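Local atomic coordinates of aminoglycoside 3'-phosphotransferase AphA1-IAB (Acinetobacter baumannii, PDB entry 4GKH), a protein that phosphorylates the 3'-hydroxyl of kanamycin and structurally related aminoglycosides with a nucleoside triphosphate, and so makes bacteria resistant to these antibiotics. Residues H184-F189 / H265-E270; V127-L132 / Q228-L233; L73-A78 / G219-A224. One frame throughout, in Å; residues are numbered along the deposited sequence.

Overall arrangement
From the N terminus, residues 73-78, in the C-terminal part of helix 61-76 and just after it, open interaction 3 in the N-terminal lobe; its loop closes only when 219-224 returns from the C-terminal lobe, with 140 residues between. Residues 127-132 on helix 118-133 then open interaction 2, closed by 228-233 on helix 227-237. The loop segment 184-189 opens interaction 1, closed by 265-270 near the C terminus. The three loops nest nowhere: each crosses the other two. Interaction 3 joins the lobes, and Leu76 touches Leu132 of interaction 2. Helix 227-237 in turn packs on helix 259-269 of interaction 1, where His265 meets Gln228 and Ala231. Interactions 1 and 3 do not touch, but both reach kanamycin.

Interaction 1: H184-F189 / H265-E270; sequences HKLLPF and HLMLDE. With KAN (kanamycin a), chain M.
Leu186 and selenomethionine Met267 meet in the C-terminal lobe, where the loop after helix 176-184 lies against helix 259-269, with CD1 of Leu186 3.7 Å from SE of Met267. The Met267 chain bends at its last torsion (chi3 86°), which turns the methyl aside and leaves the selenium facing the leucine branch. Two residues earlier on the helix, CE1 of His265 comes within 3.9 Å of CZ of Phe189, the two rings meeting obliquely; His265 ND1 is hydrogen-bonded to Lys261 O, one turn back. The phenyl ring also meets Phe264 edge-to-face and Arg146 in a cation-pi contact. His265 and Met267 are buried. The loop side is looser: Leu186 and Phe189 are partly exposed, and Lys185 is exposed on the outer side. Behind this packing lies the kanamycin pocket, where Asp269 O accepts a bond from kanamycin N2 at 2.7 Å and Glu270 OE1 one from N3 at 2.7 Å. Arg171 and the Asp168 backbone N hold the other Glu270 oxygen and would fix the carboxylate's rotation. The loop contact is thus van der Waals, without a hydrogen bond between the segments, whereas the oxygens of Asp269 and Glu270 would suit the amines of kanamycin, probably protonated.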
loop_
_atom_site.group_PDB
_atom_site.type_symbol
_atom_site.label_atom_id
_atom_site.label_comp_id
_atom_site.label_asym_id
_atom_site.label_seq_id
_atom_site.Cartn_x
_atom_site.Cartn_y
_atom_site.Cartn_z
ATOM N N HIS A 184 -13.291 -13.045 13.294
ATOM C CA HIS A 184 -14.244 -12.350 14.163
ATOM C C HIS A 184 -14.111 -12.709 15.646
ATOM O O HIS A 184 -14.575 -11.974 16.513
ATOM C CB HIS A 184 -15.682 -12.481 13.643
ATOM C CG HIS A 184 -15.955 -11.601 12.464
ATOM N ND1 HIS A 184 -15.495 -11.894 11.198
ATOM C CD2 HIS A 184 -16.583 -10.404 12.368
ATOM C CE1 HIS A 184 -15.842 -10.925 10.368
ATOM N NE2 HIS A 184 -16.507 -10.011 11.052
ATOM N N LYS A 185 -13.426 -13.812 15.931
ATOM C CA LYS A 185 -13.142 -14.199 17.312
ATOM C C LYS A 185 -12.134 -13.298 18.051
ATOM O O LYS A 185 -12.079 -13.309 19.279
ATOM C CB LYS A 185 -12.731 -15.672 17.370
ATOM C CG LYS A 185 -13.827 -16.586 16.852
ATOM C CD LYS A 185 -13.334 -17.994 16.585
ATOM C CE LYS A 185 -14.450 -18.846 15.994
ATOM N NZ LYS A 185 -14.005 -20.237 15.706
ATOM N N LEU A 186 -11.364 -12.507 17.309
ATOM C CA LEU A 186 -10.413 -11.567 17.905
ATOM C C LEU A 186 -11.066 -10.253 18.365
ATOM O O LEU A 186 -10.563 -9.577 19.269
ATOM C CB LEU A 186 -9.303 -11.254 16.893
ATOM C CG LEU A 186 -8.673 -12.443 16.159
ATOM C CD1 LEU A 186 -7.930 -11.971 14.920
ATOM C CD2 LEU A 186 -7.742 -13.232 17.065
ATOM N N LEU A 187 -12.176 -9.891 17.724
ATOM C CA LEU A 187 -12.873 -8.626 17.987
ATOM C C LEU A 187 -13.651 -8.663 19.312
ATOM O O LEU A 187 -14.125 -9.724 19.723
ATOM C CB LEU A 187 -13.811 -8.285 16.810
ATOM C CG LEU A 187 -13.140 -7.915 15.477
ATOM C CD1 LEU A 187 -14.160 -7.521 14.399
ATOM C CD2 LEU A 187 -12.107 -6.799 15.678
ATOM N N PRO A 188 -13.813 -7.501 19.971
ATOM C CA PRO A 188 -13.382 -6.173 19.517
ATOM C C PRO A 188 -12.232 -5.551 20.311
ATOM O O PRO A 188 -11.908 -5.998 21.408
ATOM C CB PRO A 188 -14.651 -5.338 19.715
ATOM C CG PRO A 188 -15.296 -5.946 20.945
ATOM C CD PRO A 188 -14.815 -7.395 21.047
ATOM N N PHE A 189 -11.628 -4.509 19.742
ATOM C CA PHE A 189 -10.626 -3.710 20.443
ATOM C C PHE A 189 -10.830 -2.223 20.152
ATOM O O PHE A 189 -11.439 -1.860 19.150
ATOM C CB PHE A 189 -9.208 -4.143 20.055
ATOM C CG PHE A 189 -8.925 -4.075 18.579
ATOM C CD1 PHE A 189 -8.436 -2.912 18.004
ATOM C CD2 PHE A 189 -9.136 -5.181 17.765
ATOM C CE1 PHE A 189 -8.172 -2.848 16.650
ATOM C CE2 PHE A 189 -8.872 -5.124 16.410
ATOM C CZ PHE A 189 -8.392 -3.955 15.849
ATOM N N HIS A 265 -5.092 -7.650 11.805
ATOM C CA HIS A 265 -4.812 -6.937 10.573
ATOM C C HIS A 265 -4.193 -7.810 9.489
ATOM O O HIS A 265 -4.434 -7.590 8.298
ATOM C CB HIS A 265 -3.979 -5.671 10.840
ATOM C CG HIS A 265 -4.760 -4.584 11.513
ATOM N ND1 HIS A 265 -4.839 -4.465 12.887
ATOM C CD2 HIS A 265 -5.554 -3.611 11.004
ATOM C CE1 HIS A 265 -5.619 -3.441 13.192
ATOM N NE2 HIS A 265 -6.065 -2.906 12.068
ATOM N N LEU A 266 -3.418 -8.809 9.903
ATOM C CA LEU A 266 -2.894 -9.815 8.976
ATOM C C LEU A 266 -4.051 -10.593 8.353
ATOM O O LEU A 266 -4.084 -10.846 7.148
ATOM C CB LEU A 266 -1.992 -10.791 9.723
ATOM C CG LEU A 266 -0.655 -10.202 10.175
ATOM C CD1 LEU A 266 0.083 -11.181 11.075
ATOM C CD2 LEU A 266 0.161 -9.865 8.952
HETATM N N MSE A 267 -4.999 -10.984 9.186
HETATM C CA MSE A 267 -6.129 -11.740 8.679
HETATM C C MSE A 267 -6.986 -10.870 7.753
HETATM O O MSE A 267 -7.457 -11.325 6.711
HETATM C CB MSE A 267 -6.937 -12.331 9.833
HETATM C CG MSE A 267 -6.182 -13.415 10.608
HETATM SE SE MSE A 267 -7.260 -14.204 11.985
HETATM C CE MSE A 267 -8.131 -15.547 10.905
ATOM N N LEU A 268 -7.149 -9.602 8.098
ATOM C CA LEU A 268 -7.969 -8.721 7.257
ATOM C C LEU A 268 -7.352 -8.553 5.877
ATOM O O LEU A 268 -8.058 -8.522 4.864
ATOM C CB LEU A 268 -8.175 -7.363 7.929
ATOM C CG LEU A 268 -9.070 -6.326 7.234
ATOM C CD1 LEU A 268 -10.503 -6.833 7.125
ATOM C CD2 LEU A 268 -9.028 -5.022 8.017
ATOM N N ASP A 269 -6.029 -8.491 5.824
ATOM C CA ASP A 269 -5.360 -8.293 4.538
ATOM C C ASP A 269 -5.482 -9.503 3.609
ATOM O O ASP A 269 -5.279 -9.363 2.398
ATOM C CB ASP A 269 -3.887 -7.863 4.708
ATOM C CG ASP A 269 -3.329 -7.158 3.467
ATOM O OD1 ASP A 269 -3.999 -6.259 2.930
ATOM O OD2 ASP A 269 -2.208 -7.489 3.023
ATOM N N GLU A 270 -5.833 -10.668 4.155
ATOM C CA GLU A 270 -6.081 -11.864 3.319
ATOM C C GLU A 270 -7.196 -11.619 2.303
ATOM O O GLU A 270 -7.254 -12.256 1.239
ATOM C CB GLU A 270 -6.435 -13.089 4.169
ATOM C CG GLU A 270 -5.380 -13.531 5.191
ATOM C CD GLU A 270 -4.116 -14.116 4.565
ATOM O OE1 GLU A 270 -3.678 -13.637 3.497
ATOM O OE2 GLU A 270 -3.540 -15.058 5.159
HETATM C C1 KAN M . -0.763 -8.709 -2.339
HETATM C C2 KAN M . -0.204 -7.332 -2.622
HETATM C C3 KAN M . -1.258 -6.245 -2.534
HETATM C C4 KAN M . -2.358 -6.565 -3.547
HETATM C C5 KAN M . -2.951 -7.915 -3.193
HETATM C C6 KAN M . -4.012 -8.169 -4.264
HETATM C C7 KAN M . -1.112 -11.792 1.941
HETATM C C8 KAN M . -0.078 -11.835 0.845
HETATM C C9 KAN M . 0.001 -10.426 0.214
HETATM C C10 KAN M . -1.349 -10.021 -0.416
HETATM C C11 KAN M . -2.373 -9.967 0.744
HETATM C C12 KAN M . -2.474 -11.349 1.380
HETATM C C13 KAN M . 2.137 -12.879 0.619
HETATM C C14 KAN M . 2.830 -13.871 1.554
HETATM C C15 KAN M . 3.600 -13.231 2.686
HETATM C C16 KAN M . 4.649 -12.316 2.092
HETATM C C17 KAN M . 3.907 -11.274 1.263
HETATM C C18 KAN M . 4.825 -10.147 0.739
HETATM N N1 KAN M . -4.664 -9.459 -4.014
HETATM N N2 KAN M . -3.688 -9.589 0.196
HETATM N N3 KAN M . -1.174 -13.169 2.482
HETATM N N4 KAN M . 4.275 -14.263 3.483
HETATM O O5 KAN M . -1.902 -8.916 -3.250
HETATM O O6 KAN M . 0.849 -7.064 -1.679
HETATM O O7 KAN M . -0.629 -4.996 -2.851
HETATM O O8 KAN M . -3.401 -5.584 -3.477
HETATM O O9 KAN M . -1.269 -8.705 -1.000
HETATM O O10 KAN M . 1.113 -10.333 -0.712
HETATM O O11 KAN M . 1.157 -12.274 1.461
HETATM O O12 KAN M . 3.142 -11.922 0.199
HETATM O O13 KAN M . 1.807 -14.763 2.010
HETATM O O14 KAN M . 5.338 -11.677 3.160
HETATM O O15 KAN M . 4.009 -9.112 0.124
#

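Interaction 2: V127-L132 / Q228-L233; sequences VFLRRL and QDLAIL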
loop_
_atom_site.group_PDB
_atom_site.type_symbol
_atom_site.label_atom_id
_atom_site.label_comp_id
_atom_site.label_asym_id
_atom_site.label_seq_id
_atom_site.Cartn_x
_atom_site.Cartn_y
_atom_site.Cartn_z
ATOM N N VAL A 127 11.126 5.131 10.571
ATOM C CA VAL A 127 11.121 6.595 10.634
ATOM C C VAL A 127 10.031 7.164 9.728
ATOM O O VAL A 127 9.293 8.092 10.098
ATOM C CB VAL A 127 12.486 7.193 10.204
ATOM C CG1 VAL A 127 12.365 8.705 9.992
ATOM C CG2 VAL A 127 13.578 6.868 11.228
ATOM N N PHE A 128 9.927 6.578 8.541
ATOM C CA PHE A 128 8.966 7.011 7.536
ATOM C C PHE A 128 7.540 6.742 8.008
ATOM O O PHE A 128 6.647 7.571 7.823
ATOM C CB PHE A 128 9.248 6.274 6.219
ATOM C CG PHE A 128 8.513 6.826 5.022
ATOM C CD1 PHE A 128 7.249 6.360 4.682
ATOM C CD2 PHE A 128 9.104 7.783 4.211
ATOM C CE1 PHE A 128 6.569 6.863 3.566
ATOM C CE2 PHE A 128 8.435 8.283 3.094
ATOM C CZ PHE A 128 7.169 7.803 2.769
ATOM N N LEU A 129 7.329 5.582 8.609
ATOM C CA LEU A 129 6.028 5.205 9.133
ATOM C C LEU A 129 5.653 6.085 10.325
ATOM O O LEU A 129 4.494 6.499 10.459
ATOM C CB LEU A 129 6.010 3.712 9.505
ATOM C CG LEU A 129 4.651 3.086 9.833
ATOM C CD1 LEU A 129 3.692 3.257 8.661
ATOM C CD2 LEU A 129 4.801 1.604 10.181
ATOM N N ARG A 130 6.634 6.398 11.173
ATOM C CA ARG A 130 6.400 7.319 12.277
ATOM C C ARG A 130 5.933 8.685 11.765
ATOM O O ARG A 130 5.025 9.286 12.341
ATOM C CB ARG A 130 7.660 7.478 13.159
ATOM C CG ARG A 130 7.868 6.343 14.163
ATOM C CD ARG A 130 9.266 6.368 14.766
ATOM N NE ARG A 130 9.521 7.600 15.503
ATOM C CZ ARG A 130 9.211 7.782 16.783
ATOM N NH1 ARG A 130 8.628 6.810 17.477
ATOM N NH2 ARG A 130 9.484 8.940 17.371
ATOM N N ARG A 131 6.552 9.167 10.688
ATOM C CA ARG A 131 6.141 10.437 10.074
ATOM C C ARG A 131 4.688 10.374 9.642
ATOM O O ARG A 131 3.882 11.250 9.993
ATOM C CB ARG A 131 6.991 10.779 8.847
ATOM C CG ARG A 131 8.364 11.334 9.140
ATOM C CD ARG A 131 9.188 11.425 7.859
ATOM N NE ARG A 131 8.608 12.344 6.879
ATOM C CZ ARG A 131 9.026 12.450 5.619
ATOM N NH1 ARG A 131 8.449 13.314 4.794
ATOM N NH2 ARG A 131 10.024 11.689 5.180
ATOM N N LEU A 132 4.355 9.348 8.868
ATOM C CA LEU A 132 2.978 9.175 8.388
ATOM C C LEU A 132 1.976 9.143 9.530
ATOM O O LEU A 132 0.932 9.814 9.492
ATOM C CB LEU A 132 2.860 7.876 7.577
ATOM C CG LEU A 132 1.472 7.635 6.965
ATOM C CD1 LEU A 132 1.187 8.674 5.895
ATOM C CD2 LEU A 132 1.388 6.217 6.393
ATOM N N GLN A 228 -2.702 -1.424 11.086
ATOM C CA GLN A 228 -2.962 -1.681 9.669
ATOM C C GLN A 228 -1.667 -1.623 8.868
ATOM O O GLN A 228 -1.447 -2.423 7.962
ATOM C CB GLN A 228 -3.949 -0.658 9.084
ATOM C CG GLN A 228 -4.049 -0.729 7.542
ATOM C CD GLN A 228 -4.563 -2.080 7.050
ATOM O OE1 GLN A 228 -5.244 -2.797 7.783
ATOM N NE2 GLN A 228 -4.233 -2.434 5.801
ATOM N N ASP A 229 -0.805 -0.672 9.203
ATOM C CA ASP A 229 0.454 -0.513 8.477
ATOM C C ASP A 229 1.540 -1.385 9.079
ATOM O O ASP A 229 2.327 -1.999 8.357
ATOM C CB ASP A 229 0.892 0.967 8.459
ATOM C CG ASP A 229 -0.027 1.844 7.567
ATOM O OD1 ASP A 229 -0.670 1.292 6.632
ATOM O OD2 ASP A 229 -0.092 3.075 7.811
ATOM N N LEU A 230 1.583 -1.432 10.404
ATOM C CA LEU A 230 2.588 -2.225 11.084
ATOM C C LEU A 230 2.464 -3.700 10.697
ATOM O O LEU A 230 3.476 -4.362 10.483
ATOM C CB LEU A 230 2.476 -2.062 12.594
ATOM C CG LEU A 230 2.909 -0.723 13.190
ATOM C CD1 LEU A 230 2.329 -0.593 14.590
ATOM C CD2 LEU A 230 4.445 -0.612 13.212
ATOM N N ALA A 231 1.234 -4.205 10.580
ATOM C CA ALA A 231 1.036 -5.644 10.343
ATOM C C ALA A 231 1.558 -6.065 8.983
ATOM O O ALA A 231 2.235 -7.092 8.838
ATOM C CB ALA A 231 -0.448 -6.028 10.474
ATOM N N ILE A 232 1.228 -5.272 7.974
ATOM C CA ILE A 232 1.585 -5.627 6.615
ATOM C C ILE A 232 3.091 -5.583 6.408
ATOM O O ILE A 232 3.654 -6.465 5.764
ATOM C CB ILE A 232 0.827 -4.744 5.602
ATOM C CG1 ILE A 232 -0.671 -5.077 5.683
ATOM C CG2 ILE A 232 1.369 -4.940 4.189
ATOM C CD1 ILE A 232 -1.534 -4.406 4.598
ATOM N N LEU A 233 3.752 -4.573 6.971
ATOM C CA LEU A 233 5.202 -4.488 6.817
ATOM C C LEU A 233 5.872 -5.614 7.605
ATOM O O LEU A 233 6.848 -6.225 7.152
ATOM C CB LEU A 233 5.715 -3.115 7.282
ATOM C CG LEU A 233 7.227 -2.909 7.106
ATOM C CD1 LEU A 233 7.632 -3.164 5.656
ATOM C CD2 LEU A 233 7.638 -1.497 7.536
#
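Asp229, the first residue of 228-233 to touch helix 118-133, is met by Leu129 and Leu132. CD1 of Leu129 sits 3.6 Å from CB of Asp229, so this leucine packs on the aliphatic root of an acidic side chain. OD2 of Asp229 touches both leucines, 3.8 Å from CD2 of Leu132 and 3.9 Å from CD1 of Leu129; the Leu132 side chain crosses the aspartate at about a right angle. Both leucines have CG anti to the backbone N (chi1 -169° and -177°), which carries their branches across the gap between helices. Although walled by these methyls, the buried carboxylate is well satisfied. His133 NE2 and the backbone N of His197 bond OD2, and the backbone N of Gly198 bonds OD1. His197 and Gly198 immediately precede Asp199, the likely proton acceptor, so Asp229 anchors the catalytic loop to helix 227-237, much as the helix F aspartate does in protein kinases. Leu230 follows with a purely apolar touch, its CD2 3.8 Å from CD2 of Leu129. Leu129 thereby lies against two successive residues. The short axes run nearly antiparallel at 160°, 11.5 Å apart. This is helix packing in the C-terminal lobe of a protein kinase-like fold: helix 242-252 adjoins Leu129 and Leu230 through Tyr252, helix 259-269 packs on Ala231 and Ile232, and strand 211-215 lies against Phe128.

Interaction 3: L73-A78 / G219-A224; sequences LNWLTA and GRVGIA. With KAN (kanamycin a), chain M.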
loop_
_atom_site.group_PDB
_atom_site.type_symbol
_atom_site.label_atom_id
_atom_site.label_comp_id
_atom_site.label_asym_id
_atom_site.label_seq_id
_atom_site.Cartn_x
_atom_site.Cartn_y
_atom_site.Cartn_z
ATOM N N LEU A 73 -3.906 10.611 -3.384
ATOM C CA LEU A 73 -2.624 11.207 -3.799
ATOM C C LEU A 73 -2.710 12.719 -3.701
ATOM O O LEU A 73 -1.793 13.389 -3.221
ATOM C CB LEU A 73 -2.281 10.866 -5.252
ATOM C CG LEU A 73 -1.605 9.555 -5.656
ATOM C CD1 LEU A 73 -1.690 9.414 -7.166
ATOM C CD2 LEU A 73 -0.154 9.552 -5.206
ATOM N N ASN A 74 -3.815 13.254 -4.185
ATOM C CA ASN A 74 -4.017 14.697 -4.163
ATOM C C ASN A 74 -3.966 15.249 -2.738
ATOM O O ASN A 74 -3.395 16.316 -2.503
ATOM C CB ASN A 74 -5.335 15.044 -4.855
ATOM C CG ASN A 74 -5.515 16.533 -5.053
ATOM O OD1 ASN A 74 -4.765 17.166 -5.795
ATOM N ND2 ASN A 74 -6.529 17.097 -4.405
ATOM N N TRP A 75 -4.525 14.502 -1.785
ATOM C CA TRP A 75 -4.542 14.937 -0.390
ATOM C C TRP A 75 -3.205 14.767 0.315
ATOM O O TRP A 75 -2.677 15.708 0.932
ATOM C CB TRP A 75 -5.628 14.211 0.417
ATOM C CG TRP A 75 -5.515 14.534 1.867
ATOM C CD1 TRP A 75 -5.841 15.726 2.485
ATOM C CD2 TRP A 75 -4.988 13.688 2.889
ATOM N NE1 TRP A 75 -5.553 15.656 3.825
ATOM C CE2 TRP A 75 -5.038 14.415 4.103
ATOM C CE3 TRP A 75 -4.506 12.376 2.905
ATOM C CZ2 TRP A 75 -4.613 13.876 5.313
ATOM C CZ3 TRP A 75 -4.055 11.847 4.118
ATOM C CH2 TRP A 75 -4.121 12.590 5.298
ATOM N N LEU A 76 -2.659 13.562 0.227
ATOM C CA LEU A 76 -1.526 13.187 1.072
ATOM C C LEU A 76 -0.221 13.887 0.671
ATOM O O LEU A 76 0.721 13.998 1.469
ATOM C CB LEU A 76 -1.373 11.665 1.072
ATOM C CG LEU A 76 -0.281 11.046 1.951
ATOM C CD1 LEU A 76 -0.438 11.479 3.404
ATOM C CD2 LEU A 76 -0.337 9.528 1.827
ATOM N N THR A 77 -0.179 14.396 -0.553
ATOM C CA THR A 77 1.022 15.051 -1.057
ATOM C C THR A 77 1.420 16.299 -0.252
ATOM O O THR A 77 2.587 16.710 -0.254
ATOM C CB THR A 77 0.881 15.403 -2.547
ATOM O OG1 THR A 77 2.087 16.024 -3.004
ATOM C CG2 THR A 77 -0.273 16.346 -2.763
ATOM N N ALA A 78 0.457 16.882 0.458
ATOM C CA ALA A 78 0.752 18.010 1.339
ATOM C C ALA A 78 1.615 17.579 2.525
ATOM O O ALA A 78 2.323 18.408 3.137
ATOM C CB ALA A 78 -0.532 18.648 1.826
ATOM N N GLY A 219 -4.059 4.074 -2.672
ATOM C CA GLY A 219 -5.497 3.944 -2.811
ATOM C C GLY A 219 -6.290 3.589 -1.563
ATOM O O GLY A 219 -7.497 3.807 -1.516
ATOM N N ARG A 220 -5.626 3.030 -0.560
ATOM C CA ARG A 220 -6.300 2.624 0.676
ATOM C C ARG A 220 -5.991 3.562 1.856
ATOM O O ARG A 220 -6.325 3.252 3.013
ATOM C CB ARG A 220 -5.927 1.163 1.028
ATOM C CG ARG A 220 -6.463 0.119 0.010
ATOM C CD ARG A 220 -5.958 -1.342 0.252
ATOM N NE ARG A 220 -6.483 -2.219 -0.804
ATOM C CZ ARG A 220 -5.840 -3.252 -1.352
ATOM N NH1 ARG A 220 -6.431 -3.954 -2.319
ATOM N NH2 ARG A 220 -4.618 -3.595 -0.944
ATOM N N VAL A 221 -5.384 4.714 1.565
ATOM C CA VAL A 221 -5.124 5.727 2.603
ATOM C C VAL A 221 -6.389 6.163 3.348
ATOM O O VAL A 221 -7.422 6.438 2.733
ATOM C CB VAL A 221 -4.408 6.997 2.019
ATOM C CG1 VAL A 221 -4.513 8.194 2.984
ATOM C CG2 VAL A 221 -2.944 6.701 1.740
ATOM N N GLY A 222 -6.301 6.238 4.676
ATOM C CA GLY A 222 -7.381 6.786 5.478
ATOM C C GLY A 222 -7.127 6.578 6.954
ATOM O O GLY A 222 -6.134 5.945 7.329
ATOM N N ILE A 223 -8.001 7.131 7.795
ATOM C CA ILE A 223 -7.882 6.915 9.233
ATOM C C ILE A 223 -8.176 5.441 9.582
ATOM O O ILE A 223 -9.227 4.906 9.229
ATOM C CB ILE A 223 -8.801 7.850 10.028
ATOM C CG1 ILE A 223 -8.442 9.324 9.744
ATOM C CG2 ILE A 223 -8.702 7.526 11.528
ATOM C CD1 ILE A 223 -9.433 10.349 10.324
ATOM N N ALA A 224 -7.234 4.798 10.266
ATOM C CA ALA A 224 -7.376 3.402 10.701
ATOM C C ALA A 224 -6.458 3.143 11.900
ATOM O O ALA A 224 -5.714 4.030 12.331
ATOM C CB ALA A 224 -7.058 2.459 9.551
HETATM C C1 KAN M . -0.763 -8.709 -2.339
HETATM C C2 KAN M . -0.204 -7.332 -2.622
HETATM C C3 KAN M . -1.258 -6.245 -2.534
HETATM C C4 KAN M . -2.358 -6.565 -3.547
HETATM C C5 KAN M . -2.951 -7.915 -3.193
HETATM C C6 KAN M . -4.012 -8.169 -4.264
HETATM C C7 KAN M . -1.112 -11.792 1.941
HETATM C C8 KAN M . -0.078 -11.835 0.845
HETATM C C9 KAN M . 0.001 -10.426 0.214
HETATM C C10 KAN M . -1.349 -10.021 -0.416
HETATM C C11 KAN M . -2.373 -9.967 0.744
HETATM C C12 KAN M . -2.474 -11.349 1.380
HETATM C C13 KAN M . 2.137 -12.879 0.619
HETATM C C14 KAN M . 2.830 -13.871 1.554
HETATM C C15 KAN M . 3.600 -13.231 2.686
HETATM C C16 KAN M . 4.649 -12.316 2.092
HETATM C C17 KAN M . 3.907 -11.274 1.263
HETATM C C18 KAN M . 4.825 -10.147 0.739
HETATM N N1 KAN M . -4.664 -9.459 -4.014
HETATM N N2 KAN M . -3.688 -9.589 0.196
HETATM N N3 KAN M . -1.174 -13.169 2.482
HETATM N N4 KAN M . 4.275 -14.263 3.483
HETATM O O5 KAN M . -1.902 -8.916 -3.250
HETATM O O6 KAN M . 0.849 -7.064 -1.679
HETATM O O7 KAN M . -0.629 -4.996 -2.851
HETATM O O8 KAN M . -3.401 -5.584 -3.477
HETATM O O9 KAN M . -1.269 -8.705 -1.000
HETATM O O10 KAN M . 1.113 -10.333 -0.712
HETATM O O11 KAN M . 1.157 -12.274 1.461
HETATM O O12 KAN M . 3.142 -11.922 0.199
HETATM O O13 KAN M . 1.807 -14.763 2.010
HETATM O O14 KAN M . 5.338 -11.677 3.160
HETATM O O15 KAN M . 4.009 -9.112 0.124
#
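Val221 divides its two methyls between Trp75 and Leu76, neighbours in the C-terminal part of helix 61-76. CG1 approaches the six-membered ring of the indole obliquely, 3.9 Å from Trp75 CZ3 and 4.2 Å from CE3. CG2 meets Leu76, 3.8 Å from its CD2, and these two side chains also pass at a slant. With Val221 chi1 at 163°, CG1 stands anti to the backbone N and CG2 anti to the carbonyl carbon, which spreads the fork over both partners. Trp75 and Leu76 each have CG anti to their own N, and both CB atoms point toward the loop. In the kinase-like fold, helix 61-76 belongs to the N-terminal lobe and occupies the place of helix C, while residues 219-224 follow strand 211-215 in the C-terminal lobe; the contact therefore joins the lobes. Arg72 NE reinforces it by bonding Val221 O. Arg220, next to Val221, extends from CG to NE in the other direction, toward the substrate. Its NH2 gives a weak hydrogen bond to kanamycin O8 at 3.4 Å and 149°, with O8 at the guanidinium edge near its plane; NH2 also forms a long, weak ion pair with Asp199, the likely proton acceptor.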